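PDB 5AVM: phosphoribosylformylglycinamidine cyclo-ligase from Thermus thermophilus HB8, which probably catalyses the ATP-dependent ring closure of formylglycinamidine ribonucleotide to 5-aminoimidazole ribonucleotide, a step of de novo purine biosynthesis. Local coordinates for residues 81-86 / 150-155; 103-108 / 116-121; 176-181 / 307-312; 214-219 / 273-278; 252-257 / 328-333. All coordinates share one frame; numbering follows the deposited sequence.

Contact 1 (81-86 / 150-155); sequences FDLVNH and WDIAGT
Leu83, on the helical segment 81-86, sets its methyl fork, CD2 foremost, against the strand 150-155 where Ile152, Ala153 and Gly154 follow one another. The apolar part is a single methyl pair, Leu83 CD2 lying 3.6 Å from Ile152 CG2. With its CG anti to the backbone N (chi1 179°), the leucine reaches outward from the helix and brings its forked end to the strand. Ile152 answers with its short branch, while CG1 stands beside the backbone N. A beta-branched residue suits a strand, and here CG2 meets Leu83 while the CG1-CD1 arm runs toward Leu118.

The second kind of contact is carbon against peptide. The same CD2 approaches Ala153 O at 3.5 Å and Gly154 N at 3.9 Å, so this methyl rests on the peptide joining those two residues; Leu83 CD1 is 4.1 Å from Gly154 N. Ala153 turns its CB from the helix, and Gly154 has no side chain, which lets the leucine lie directly on the backbone. No polar side chain takes part, and the peptide polar atoms are used along the sheet, Ala153 pairing with Tyr104.

Helix and strand run in roughly the same direction, their axes 31° apart and 8.7 Å distant at closest approach: an alpha/beta layer packing, the helix laid nearly along the strand. Strand 150-161 lies between strands 54-62 and 97-107 in the N-terminal sheet. Helix 79-92 covers one face, with Leu83 also on Phe101, beside helix 112-129. On the opposite side Ala153 packs on Tyr104 of the second subunit.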
# COMPACT_ATOMS: atom_id res chain seq x y z
N PHE B 81 13.37 7.47 -4.99
CA PHE B 81 14.23 6.33 -5.28
C PHE B 81 14.30 5.39 -4.08
O PHE B 81 14.40 4.17 -4.24
CB PHE B 81 15.63 6.80 -5.69
CG PHE B 81 15.67 7.50 -7.02
CD1 PHE B 81 15.11 8.78 -7.17
CD2 PHE B 81 16.24 6.88 -8.13
CE1 PHE B 81 15.12 9.42 -8.41
CE2 PHE B 81 16.25 7.51 -9.38
CZ PHE B 81 15.69 8.79 -9.51
N ASP B 82 14.25 5.96 -2.88
CA ASP B 82 14.31 5.15 -1.67
C ASP B 82 13.19 4.12 -1.67
O ASP B 82 13.42 2.95 -1.37
CB ASP B 82 14.20 6.02 -0.41
CG ASP B 82 15.52 6.72 -0.07
OD1 ASP B 82 16.56 6.03 0.06
OD2 ASP B 82 15.52 7.97 0.07
N LEU B 83 11.98 4.55 -2.01
CA LEU B 83 10.83 3.64 -2.04
C LEU B 83 10.86 2.64 -3.20
O LEU B 83 10.74 1.43 -2.99
CB LEU B 83 9.53 4.45 -2.13
CG LEU B 83 8.25 3.63 -2.18
CD1 LEU B 83 8.22 2.62 -1.04
CD2 LEU B 83 7.06 4.57 -2.11
N VAL B 84 11.03 3.15 -4.41
CA VAL B 84 11.07 2.32 -5.60
C VAL B 84 12.20 1.30 -5.55
O VAL B 84 11.99 0.11 -5.80
CB VAL B 84 11.20 3.20 -6.86
CG1 VAL B 84 11.47 2.35 -8.09
CG2 VAL B 84 9.91 3.99 -7.05
N ASN B 85 13.41 1.76 -5.21
CA ASN B 85 14.56 0.87 -5.13
C ASN B 85 14.42 -0.17 -4.03
O ASN B 85 14.90 -1.29 -4.18
CB ASN B 85 15.83 1.68 -4.91
CG ASN B 85 16.24 2.44 -6.14
OD1 ASN B 85 15.52 2.41 -7.15
ND2 ASN B 85 17.38 3.13 -6.08
N HIS B 86 13.79 0.19 -2.92
CA HIS B 86 13.57 -0.74 -1.82
C HIS B 86 12.55 -1.76 -2.30
O HIS B 86 12.63 -2.95 -1.97
CB HIS B 86 13.06 0.03 -0.60
CG HIS B 86 12.82 -0.82 0.61
ND1 HIS B 86 12.99 -0.34 1.89
CD2 HIS B 86 12.37 -2.09 0.75
CE1 HIS B 86 12.64 -1.27 2.76
NE2 HIS B 86 12.26 -2.34 2.09
N TRP B 150 4.77 12.83 7.12
CA TRP B 150 4.35 12.15 5.89
C TRP B 150 4.69 10.67 5.98
O TRP B 150 5.60 10.27 6.70
CB TRP B 150 5.09 12.70 4.67
CG TRP B 150 4.56 13.97 4.09
CD1 TRP B 150 4.70 15.24 4.58
CD2 TRP B 150 3.85 14.10 2.85
NE1 TRP B 150 4.12 16.14 3.73
CE2 TRP B 150 3.59 15.47 2.66
CE3 TRP B 150 3.40 13.18 1.89
CZ2 TRP B 150 2.89 15.95 1.55
CZ3 TRP B 150 2.72 13.66 0.78
CH2 TRP B 150 2.47 15.03 0.62
N ASP B 151 3.98 9.85 5.21
CA ASP B 151 4.23 8.42 5.16
C ASP B 151 4.21 8.09 3.68
O ASP B 151 3.20 8.27 3.00
CB ASP B 151 3.15 7.63 5.89
CG ASP B 151 3.51 6.17 6.06
OD1 ASP B 151 4.24 5.63 5.20
OD2 ASP B 151 3.07 5.54 7.04
N ILE B 152 5.34 7.62 3.18
CA ILE B 152 5.47 7.29 1.77
C ILE B 152 5.54 5.77 1.64
O ILE B 152 6.52 5.14 2.04
CB ILE B 152 6.74 7.95 1.21
CG1 ILE B 152 6.69 9.45 1.50
CG2 ILE B 152 6.88 7.67 -0.28
CD1 ILE B 152 7.96 10.19 1.20
N ALA B 153 4.47 5.19 1.09
CA ALA B 153 4.38 3.76 0.89
C ALA B 153 4.05 3.48 -0.57
O ALA B 153 3.70 4.39 -1.31
CB ALA B 153 3.30 3.18 1.78
N GLY B 154 4.18 2.22 -0.97
CA GLY B 154 3.89 1.87 -2.35
C GLY B 154 3.83 0.38 -2.56
O GLY B 154 3.93 -0.40 -1.61
N THR B 155 3.64 -0.03 -3.81
CA THR B 155 3.57 -1.45 -4.14
C THR B 155 4.18 -1.70 -5.51
O THR B 155 3.92 -0.96 -6.45
CB THR B 155 2.11 -1.94 -4.14
OG1 THR B 155 1.62 -1.92 -2.80
CG2 THR B 155 2.02 -3.37 -4.68

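Contact 2 (103-108 / 116-121); sequences DYLAAS and AALLAS
Leu105 and Leu118 mark the place where the backbones of 103-108 and 116-121 come nearest, yet their CA atoms are still 9.0 Å apart. The first segment is extended through residue 107; the second is regular helix, as the bond from Ala120 N to Ala116 O (2.8 Å) attests. At that separation the gap must be bridged by side chains, and leucine, long and wholly apolar, is well suited to it.

Leu105 does the bridging with a single methyl. Its CG lies anti to the carbonyl carbon (chi1 -78°), and CD2 projects to the helix, where it meets two successive residues in different ways. It touches Leu118 near the root of the side chain, at CB (4.2 Å), whereas Leu119 is met at its far end, CD2 to CD2, also 4.2 Å. The fit is therefore easy rather than tight. The side chains of Leu105 and Leu119 lie slantwise to each other, Leu119 bringing its end in to the tip of Leu105. Leu119, exposed, lies at the margin of the contact, whereas Leu105 and Leu118 are buried.

The contact belongs to the beta-alpha-beta unit made by strand 97-107, helix 112-129 and the parallel strand 137-140, and it seats the connecting helix on the first strand. Beyond its CB, Leu118 continues into the neighbouring core to touch Trp150 and Ile152 of strand 150-161 and Leu79 of helix 79-92. Leu105 likewise packs on Trp150.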
# COMPACT_ATOMS: atom_id res chain seq x y z
N ASP B 103 1.67 4.10 -5.78
CA ASP B 103 1.88 4.51 -4.39
C ASP B 103 0.74 5.15 -3.61
O ASP B 103 -0.23 5.64 -4.19
CB ASP B 103 3.08 5.46 -4.35
CG ASP B 103 2.96 6.57 -5.38
OD1 ASP B 103 1.92 7.27 -5.40
OD2 ASP B 103 3.91 6.75 -6.18
N TYR B 104 0.90 5.17 -2.29
CA TYR B 104 -0.08 5.76 -1.37
C TYR B 104 0.58 6.75 -0.42
O TYR B 104 1.13 6.34 0.60
CB TYR B 104 -0.74 4.68 -0.53
CG TYR B 104 -2.00 5.15 0.16
CD1 TYR B 104 -3.17 5.34 -0.56
CD2 TYR B 104 -2.02 5.39 1.54
CE1 TYR B 104 -4.35 5.76 0.06
CE2 TYR B 104 -3.19 5.81 2.18
CZ TYR B 104 -4.35 5.99 1.43
OH TYR B 104 -5.53 6.40 2.03
N LEU B 105 0.52 8.04 -0.74
CA LEU B 105 1.13 9.07 0.11
C LEU B 105 0.15 9.65 1.13
O LEU B 105 -0.95 10.06 0.76
CB LEU B 105 1.71 10.19 -0.76
CG LEU B 105 3.06 9.94 -1.47
CD1 LEU B 105 3.12 8.53 -2.02
CD2 LEU B 105 3.24 10.97 -2.59
N ALA B 106 0.53 9.69 2.40
CA ALA B 106 -0.34 10.22 3.45
C ALA B 106 0.42 11.18 4.37
O ALA B 106 1.54 10.89 4.80
CB ALA B 106 -0.93 9.08 4.26
N ALA B 107 -0.19 12.32 4.67
CA ALA B 107 0.46 13.32 5.51
C ALA B 107 -0.51 14.09 6.37
O ALA B 107 -1.73 14.04 6.15
CB ALA B 107 1.23 14.29 4.64
N SER B 108 0.03 14.81 7.34
CA SER B 108 -0.77 15.65 8.22
C SER B 108 -1.39 16.68 7.29
O SER B 108 -2.58 16.99 7.37
CB SER B 108 0.12 16.35 9.25
OG SER B 108 -0.61 17.26 10.04
N ALA B 116 4.53 17.76 -4.72
CA ALA B 116 4.99 17.79 -6.10
C ALA B 116 6.40 17.23 -6.21
O ALA B 116 6.70 16.51 -7.16
CB ALA B 116 4.94 19.21 -6.62
N ALA B 117 7.25 17.57 -5.25
CA ALA B 117 8.64 17.12 -5.24
C ALA B 117 8.73 15.61 -5.04
O ALA B 117 9.68 14.98 -5.50
CB ALA B 117 9.42 17.82 -4.15
N LEU B 118 7.74 15.04 -4.35
CA LEU B 118 7.69 13.61 -4.12
C LEU B 118 7.21 12.94 -5.40
O LEU B 118 7.87 12.04 -5.93
CB LEU B 118 6.74 13.27 -2.97
CG LEU B 118 7.24 13.58 -1.56
CD1 LEU B 118 6.16 13.24 -0.54
CD2 LEU B 118 8.52 12.77 -1.30
N LEU B 119 6.06 13.37 -5.91
CA LEU B 119 5.54 12.81 -7.15
C LEU B 119 6.61 12.91 -8.22
O LEU B 119 6.78 12.00 -9.03
CB LEU B 119 4.31 13.59 -7.60
CG LEU B 119 3.11 13.43 -6.67
CD1 LEU B 119 1.95 14.28 -7.16
CD2 LEU B 119 2.73 11.97 -6.62
N ALA B 120 7.34 14.02 -8.20
CA ALA B 120 8.40 14.24 -9.16
C ALA B 120 9.47 13.17 -9.02
O ALA B 120 9.93 12.61 -10.02
CB ALA B 120 9.02 15.61 -8.94
N SER B 121 9.84 12.88 -7.78
CA SER B 121 10.87 11.89 -7.45
C SER B 121 10.49 10.45 -7.84
O SER B 121 11.29 9.74 -8.44
CB SER B 121 11.18 11.94 -5.96
OG SER B 121 12.33 11.17 -5.65

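Contact 3 (176-181 / 307-312); sequences ALLALP and EAAEEA
Ala176 and Leu178 face Ala309 and Ala312, four buried apolar residues that join the strand 176-181 to the helical segment 307-312. Three methyl-to-methyl meetings make up the first kind of interaction. Ala176 CB lies 4.0 Å from Ala309 CB, and Leu178 CD1 lies 4.0 Å from that same Ala309 CB. The closest of the three is Leu178 CD1 with Ala312 CB, at 3.7 Å. The second kind is methyl against main chain, since CD1 also comes 3.7 Å from Ala309 CA.

One branch of one leucine thus fills the notch between two alanines a helical turn apart. It is placed there by an extended side chain, CG anti to the backbone N (chi1 -163°) and CD1 carried on in the same sense by chi2 of 167°. Residues two apart on a strand share a face, as do residues three apart on a helix, and the two patterns match here. Alanine suits the helix side because its small methyl allows a close approach: the CA atoms of Leu178 and Ala309 are 6.5 Å apart.

The two axes diverge by 26°, so the helix lies nearly along the strand on one sheet face, an alpha/beta layer packing. Within the C-terminal sheet, strand 176-181 lies between the antiparallel strands 298-304 and 319-326. Helix 306-313 follows directly on strand 298-304 and packs back over it, Ala309 touching Leu304, while helix 225-233 adjoins it through Leu231 against Ala312.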
# COMPACT_ATOMS: atom_id res chain seq x y z
N ALA B 176 27.94 -20.09 -0.94
CA ALA B 176 28.73 -18.90 -0.64
C ALA B 176 27.76 -17.74 -0.39
O ALA B 176 26.67 -17.68 -0.96
CB ALA B 176 29.64 -18.58 -1.81
N LEU B 177 28.16 -16.82 0.49
CA LEU B 177 27.34 -15.66 0.78
C LEU B 177 27.97 -14.49 0.04
O LEU B 177 29.06 -14.05 0.38
CB LEU B 177 27.31 -15.37 2.29
CG LEU B 177 26.88 -16.50 3.23
CD1 LEU B 177 26.76 -15.96 4.63
CD2 LEU B 177 25.56 -17.09 2.79
N LEU B 178 27.29 -14.02 -1.00
CA LEU B 178 27.78 -12.91 -1.80
C LEU B 178 26.94 -11.68 -1.49
O LEU B 178 25.74 -11.66 -1.72
CB LEU B 178 27.68 -13.27 -3.28
CG LEU B 178 28.45 -12.50 -4.35
CD1 LEU B 178 28.38 -13.30 -5.64
CD2 LEU B 178 27.89 -11.10 -4.56
N ALA B 179 27.59 -10.65 -0.96
CA ALA B 179 26.89 -9.43 -0.61
C ALA B 179 27.11 -8.36 -1.65
O ALA B 179 28.20 -8.23 -2.19
CB ALA B 179 27.35 -8.93 0.75
N LEU B 180 26.05 -7.62 -1.95
CA LEU B 180 26.12 -6.52 -2.90
C LEU B 180 26.12 -5.31 -1.97
O LEU B 180 25.30 -5.21 -1.06
CB LEU B 180 24.89 -6.52 -3.81
CG LEU B 180 24.71 -7.79 -4.64
CD1 LEU B 180 23.56 -7.59 -5.61
CD2 LEU B 180 26.01 -8.11 -5.38
N PRO B 181 27.06 -4.37 -2.20
CA PRO B 181 27.23 -3.15 -1.40
C PRO B 181 26.07 -2.17 -1.29
O PRO B 181 25.49 -1.76 -2.29
CB PRO B 181 28.47 -2.51 -2.02
CG PRO B 181 28.33 -2.88 -3.47
CD PRO B 181 27.94 -4.34 -3.38
N GLU B 307 30.99 -21.97 -6.96
CA GLU B 307 31.43 -21.61 -8.31
C GLU B 307 30.65 -20.45 -8.90
O GLU B 307 31.20 -19.66 -9.68
CB GLU B 307 31.32 -22.81 -9.26
CG GLU B 307 31.78 -22.55 -10.71
CD GLU B 307 30.65 -22.13 -11.65
OE1 GLU B 307 30.07 -21.04 -11.45
OE2 GLU B 307 30.36 -22.89 -12.60
N ALA B 308 29.37 -20.35 -8.54
CA ALA B 308 28.50 -19.29 -9.06
C ALA B 308 28.96 -17.92 -8.59
O ALA B 308 28.95 -16.96 -9.37
CB ALA B 308 27.06 -19.55 -8.63
N ALA B 309 29.34 -17.81 -7.33
CA ALA B 309 29.82 -16.55 -6.78
C ALA B 309 30.98 -16.06 -7.64
O ALA B 309 31.01 -14.90 -8.06
CB ALA B 309 30.29 -16.76 -5.34
N GLU B 310 31.92 -16.96 -7.92
CA GLU B 310 33.09 -16.65 -8.75
C GLU B 310 32.69 -16.03 -10.08
O GLU B 310 33.15 -14.95 -10.43
CB GLU B 310 33.91 -17.92 -9.01
CG GLU B 310 35.12 -18.11 -8.09
CD GLU B 310 34.74 -18.26 -6.63
OE1 GLU B 310 33.94 -19.16 -6.31
OE2 GLU B 310 35.25 -17.47 -5.81
N GLU B 311 31.83 -16.73 -10.82
CA GLU B 311 31.36 -16.26 -12.12
C GLU B 311 30.63 -14.92 -11.98
O GLU B 311 30.63 -14.10 -12.90
CB GLU B 311 30.43 -17.32 -12.75
CG GLU B 311 29.67 -16.86 -14.00
CD GLU B 311 28.73 -17.93 -14.55
OE1 GLU B 311 28.05 -18.62 -13.75
OE2 GLU B 311 28.65 -18.08 -15.79
N ALA B 312 30.02 -14.72 -10.82
CA ALA B 312 29.28 -13.50 -10.53
C ALA B 312 30.19 -12.31 -10.23
O ALA B 312 30.00 -11.23 -10.77
CB ALA B 312 28.33 -13.74 -9.36

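Contact 4 (214-219 / 273-278); sequences KEALLR and PPVFPY
Val275 reaches across to Ala216 and Leu217 and supplies the whole of its segment's share in the contact. Its CB points at the segment 214-219, and from there the two methyls part company. CG1 sits between the backbone N and the carbonyl carbon (chi1 72°), the most hindered of the three staggered sites, and meets its own neighbour: it lies over the centre of one face of the Phe276 ring, 4.3 Å above the plane. CG2, anti to the backbone N, carries the contact to the other helix. There it finds Ala216 CB at 4.2 Å, an ordinary apolar distance, and Leu217 CD1 at 3.3 Å.

That last separation is shorter than two methyls normally keep. The leucine itself has a chi1 of -115°, well removed from a staggered value, so the exact placing of its end is doubtful, although the meeting of the two residues is plain. Leu217 reaches Val275 obliquely from the flank of the helix, whereas the CB of Ala216 points toward it, a small methyl that permits the CA atoms to come within 6.6 Å. Leu217 also touches Leu69 of helix 66-72.

All three touching residues are buried and all are hydrocarbon, so the union of helices 213-218 and 275-283 here rests on dispersion and the exclusion of water. Charge is dealt with beside it: Glu215 O lies over one face of the Arg219 guanidinium, which forms a salt bridge with Glu211. Such a joint depends on shape and has little directional preference.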
# COMPACT_ATOMS: atom_id res chain seq x y z
N LYS B 214 23.97 15.17 5.64
CA LYS B 214 22.85 15.25 4.71
C LYS B 214 23.09 14.33 3.51
O LYS B 214 22.29 13.44 3.21
CB LYS B 214 22.69 16.70 4.22
CG LYS B 214 21.52 16.93 3.27
CD LYS B 214 21.70 18.22 2.46
CE LYS B 214 21.91 19.45 3.36
NZ LYS B 214 22.13 20.69 2.57
N GLU B 215 24.22 14.54 2.84
CA GLU B 215 24.60 13.76 1.67
C GLU B 215 24.77 12.27 1.92
O GLU B 215 24.32 11.45 1.12
CB GLU B 215 25.88 14.33 1.07
CG GLU B 215 25.65 15.58 0.25
CD GLU B 215 24.67 15.32 -0.88
OE1 GLU B 215 24.98 14.49 -1.76
OE2 GLU B 215 23.59 15.94 -0.88
N ALA B 216 25.41 11.93 3.03
CA ALA B 216 25.65 10.53 3.35
C ALA B 216 24.44 9.79 3.91
O ALA B 216 24.32 8.58 3.74
CB ALA B 216 26.81 10.43 4.33
N LEU B 217 23.54 10.52 4.57
CA LEU B 217 22.36 9.92 5.18
C LEU B 217 21.13 9.89 4.27
O LEU B 217 20.22 9.09 4.48
CB LEU B 217 22.00 10.66 6.47
CG LEU B 217 22.09 9.91 7.80
CD1 LEU B 217 23.43 9.23 7.95
CD2 LEU B 217 21.87 10.91 8.93
N LEU B 218 21.12 10.76 3.27
CA LEU B 218 20.01 10.84 2.33
C LEU B 218 20.28 10.16 0.99
O LEU B 218 19.40 10.13 0.12
CB LEU B 218 19.60 12.31 2.10
CG LEU B 218 18.93 12.97 3.31
CD1 LEU B 218 18.51 14.39 2.96
CD2 LEU B 218 17.71 12.16 3.73
N ARG B 219 21.48 9.60 0.82
CA ARG B 219 21.81 8.89 -0.41
C ARG B 219 20.74 7.81 -0.55
O ARG B 219 20.54 6.98 0.35
CB ARG B 219 23.20 8.25 -0.31
CG ARG B 219 23.59 7.43 -1.52
CD ARG B 219 25.10 7.42 -1.70
NE ARG B 219 25.61 8.74 -2.09
CZ ARG B 219 26.64 9.35 -1.50
NH1 ARG B 219 27.27 8.76 -0.49
NH2 ARG B 219 27.03 10.54 -1.93
N PRO B 273 30.11 1.26 4.75
CA PRO B 273 30.03 2.71 4.55
C PRO B 273 30.59 3.40 5.79
O PRO B 273 30.39 2.92 6.90
CB PRO B 273 28.53 2.95 4.37
CG PRO B 273 28.11 1.73 3.63
CD PRO B 273 28.84 0.62 4.37
N PRO B 274 31.31 4.52 5.62
CA PRO B 274 31.90 5.26 6.75
C PRO B 274 30.89 5.92 7.68
O PRO B 274 31.20 6.19 8.85
CB PRO B 274 32.78 6.28 6.05
CG PRO B 274 31.99 6.60 4.82
CD PRO B 274 31.55 5.23 4.35
N VAL B 275 29.69 6.18 7.17
CA VAL B 275 28.63 6.82 7.95
C VAL B 275 28.17 5.97 9.12
O VAL B 275 27.67 6.51 10.10
CB VAL B 275 27.41 7.15 7.08
CG1 VAL B 275 26.66 5.87 6.73
CG2 VAL B 275 26.51 8.12 7.81
N PHE B 276 28.34 4.64 9.02
CA PHE B 276 27.91 3.75 10.10
C PHE B 276 28.73 3.86 11.39
O PHE B 276 28.19 4.22 12.44
CB PHE B 276 27.90 2.30 9.62
CG PHE B 276 26.80 2.00 8.64
CD1 PHE B 276 25.47 2.24 8.97
CD2 PHE B 276 27.09 1.48 7.38
CE1 PHE B 276 24.45 1.97 8.06
CE2 PHE B 276 26.08 1.21 6.46
CZ PHE B 276 24.76 1.46 6.80
N PRO B 277 30.04 3.53 11.34
CA PRO B 277 30.83 3.63 12.57
C PRO B 277 30.82 5.04 13.14
O PRO B 277 31.04 5.24 14.33
CB PRO B 277 32.21 3.17 12.11
CG PRO B 277 32.25 3.58 10.67
CD PRO B 277 30.89 3.17 10.19
N TYR B 278 30.56 6.01 12.27
CA TYR B 278 30.50 7.41 12.67
C TYR B 278 29.26 7.59 13.55
O TYR B 278 29.34 8.12 14.65
CB TYR B 278 30.38 8.31 11.44
CG TYR B 278 30.26 9.76 11.80
CD1 TYR B 278 31.29 10.43 12.45
CD2 TYR B 278 29.08 10.46 11.54
CE1 TYR B 278 31.16 11.75 12.85
CE2 TYR B 278 28.93 11.79 11.93
CZ TYR B 278 29.97 12.42 12.59
OH TYR B 278 29.82 13.72 13.01

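Contact 5 (252-257 / 328-333); sequences NLPRAL and EGVRLV
Gly329 is the first residue of 328-333 to meet the other segment, its CA lying 4.3 Å from Pro254 CG. The CA atoms of Gly329 and Pro254 are 5.8 Å apart, the nearest approach of the two backbones. A positive phi of 81° suits glycine, and this bend leads the chain into the short strand that follows.

Val330 then carries most of the contact. Its CG2, anti to the carbonyl carbon (chi1 -173° placing CG1 anti to N), lies against the CG-CD bond of the proline ring, 3.6 Å from both Pro254 CD and Pro254 CG. The same methyl touches Leu253 CB at 3.7 Å. Its partner CG1 is more distant, 4.1 Å from Leu253 CD1, so the valine fits into the corner between leucine and proline and meets both at about a right angle. Valine suits the strand by its branched CB, while proline offers a rigid pair of methylenes.

Beyond Val330 the chain leaves the other segment. Arg331 pairs through its backbone with Ala263 and Val265, and Leu332 packs on Val265. Strand 330-332 is the outermost of the C-terminal sheet, parallel to 261-265, and the contact lays the loop 252-257 against it.

The contact is purely apolar. Leu253 is buried, while Val330, Pro254 and Gly329 remain partly exposed, so its hold comes from fit rather than from directed bonds.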
# COMPACT_ATOMS: atom_id res chain seq x y z
N ASN B 252 16.94 -10.63 8.57
CA ASN B 252 16.72 -10.92 7.16
C ASN B 252 17.42 -12.11 6.51
O ASN B 252 16.83 -12.76 5.64
CB ASN B 252 17.00 -9.65 6.37
CG ASN B 252 16.08 -8.53 6.77
OD1 ASN B 252 14.89 -8.58 6.50
ND2 ASN B 252 16.63 -7.52 7.43
N LEU B 253 18.65 -12.41 6.89
CA LEU B 253 19.32 -13.53 6.26
C LEU B 253 18.69 -14.88 6.59
O LEU B 253 18.40 -15.67 5.70
CB LEU B 253 20.82 -13.56 6.62
CG LEU B 253 21.82 -13.62 5.46
CD1 LEU B 253 23.15 -14.10 6.01
CD2 LEU B 253 21.36 -14.56 4.34
N PRO B 254 18.46 -15.17 7.88
CA PRO B 254 17.85 -16.46 8.24
C PRO B 254 16.57 -16.82 7.48
O PRO B 254 16.19 -17.99 7.42
CB PRO B 254 17.62 -16.32 9.74
CG PRO B 254 18.81 -15.50 10.16
CD PRO B 254 18.86 -14.43 9.09
N ARG B 255 15.91 -15.81 6.91
CA ARG B 255 14.66 -16.02 6.16
C ARG B 255 14.91 -16.78 4.85
O ARG B 255 14.09 -17.60 4.43
CB ARG B 255 14.02 -14.68 5.81
CG ARG B 255 13.98 -13.69 6.94
CD ARG B 255 12.70 -13.75 7.74
NE ARG B 255 12.48 -12.46 8.38
CZ ARG B 255 12.20 -11.35 7.71
NH1 ARG B 255 12.11 -11.37 6.38
NH2 ARG B 255 12.04 -10.20 8.36
N ALA B 256 16.04 -16.48 4.22
CA ALA B 256 16.43 -17.10 2.96
C ALA B 256 17.11 -18.44 3.18
O ALA B 256 17.58 -19.07 2.23
CB ALA B 256 17.38 -16.17 2.19
N LEU B 257 17.16 -18.89 4.43
CA LEU B 257 17.79 -20.15 4.76
C LEU B 257 16.83 -21.18 5.35
O LEU B 257 16.04 -20.87 6.24
CB LEU B 257 18.95 -19.92 5.74
CG LEU B 257 20.01 -18.91 5.31
CD1 LEU B 257 21.03 -18.77 6.42
CD2 LEU B 257 20.69 -19.35 4.02
N GLU B 328 21.91 -22.74 12.81
CA GLU B 328 20.95 -21.72 12.42
C GLU B 328 21.34 -20.37 12.96
O GLU B 328 22.18 -20.26 13.86
CB GLU B 328 19.55 -22.08 12.92
CG GLU B 328 19.42 -22.06 14.42
CD GLU B 328 17.98 -22.21 14.86
OE1 GLU B 328 17.37 -23.26 14.54
OE2 GLU B 328 17.46 -21.29 15.53
N GLY B 329 20.72 -19.33 12.42
CA GLY B 329 21.03 -17.98 12.85
C GLY B 329 22.29 -17.54 12.13
O GLY B 329 22.94 -18.36 11.48
N VAL B 330 22.63 -16.26 12.22
CA VAL B 330 23.82 -15.77 11.55
C VAL B 330 24.87 -15.32 12.55
O VAL B 330 24.72 -14.29 13.20
CB VAL B 330 23.50 -14.58 10.64
CG1 VAL B 330 24.73 -14.21 9.84
CG2 VAL B 330 22.35 -14.93 9.73
N ARG B 331 25.94 -16.11 12.66
CA ARG B 331 27.02 -15.79 13.59
C ARG B 331 28.10 -15.02 12.82
O ARG B 331 28.45 -15.39 11.70
CB ARG B 331 27.61 -17.08 14.22
CG ARG B 331 28.44 -17.99 13.29
CD ARG B 331 27.58 -18.81 12.31
NE ARG B 331 27.07 -20.07 12.86
CZ ARG B 331 27.75 -21.21 12.85
NH1 ARG B 331 28.97 -21.26 12.34
NH2 ARG B 331 27.19 -22.31 13.36
N LEU B 332 28.60 -13.95 13.42
CA LEU B 332 29.63 -13.13 12.79
C LEU B 332 31.01 -13.63 13.22
O LEU B 332 31.38 -13.53 14.39
CB LEU B 332 29.45 -11.66 13.17
CG LEU B 332 30.20 -10.61 12.34
CD1 LEU B 332 29.82 -10.73 10.87
CD2 LEU B 332 29.88 -9.22 12.87
N VAL B 333 31.76 -14.18 12.27
CA VAL B 333 33.09 -14.71 12.53
C VAL B 333 34.17 -13.94 11.77
O VAL B 333 33.81 -13.10 10.93
CB VAL B 333 33.14 -16.20 12.13
CG1 VAL B 333 34.52 -16.78 12.39
CG2 VAL B 333 32.08 -16.98 12.90
OXT VAL B 333 35.37 -14.17 12.03

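How the contacts relate
Contacts 1 and 2 share the N-terminal sheet and adjoin, their centres about 9 Å apart. Strands 150-161 and 97-107 are neighbours there, joined by a probable hydrogen bond from Asp151 N to Ala106 O (2.7 Å), and both contacts also touch the second subunit. Contacts 3 and 5 serve the other sheet, with centres about 16 Å apart, and meet where Leu177 CD1 lies 4.3 Å from Leu253 CD1. Contact 4 is set apart from these, about 25 Å centre to centre from each of contacts 3 and 5. It approaches contact 1 instead: Arg219 O is 4.1 Å from Asp82 OD1, and Lys66 is a partner of both atoms, linking the N- and C-terminal parts.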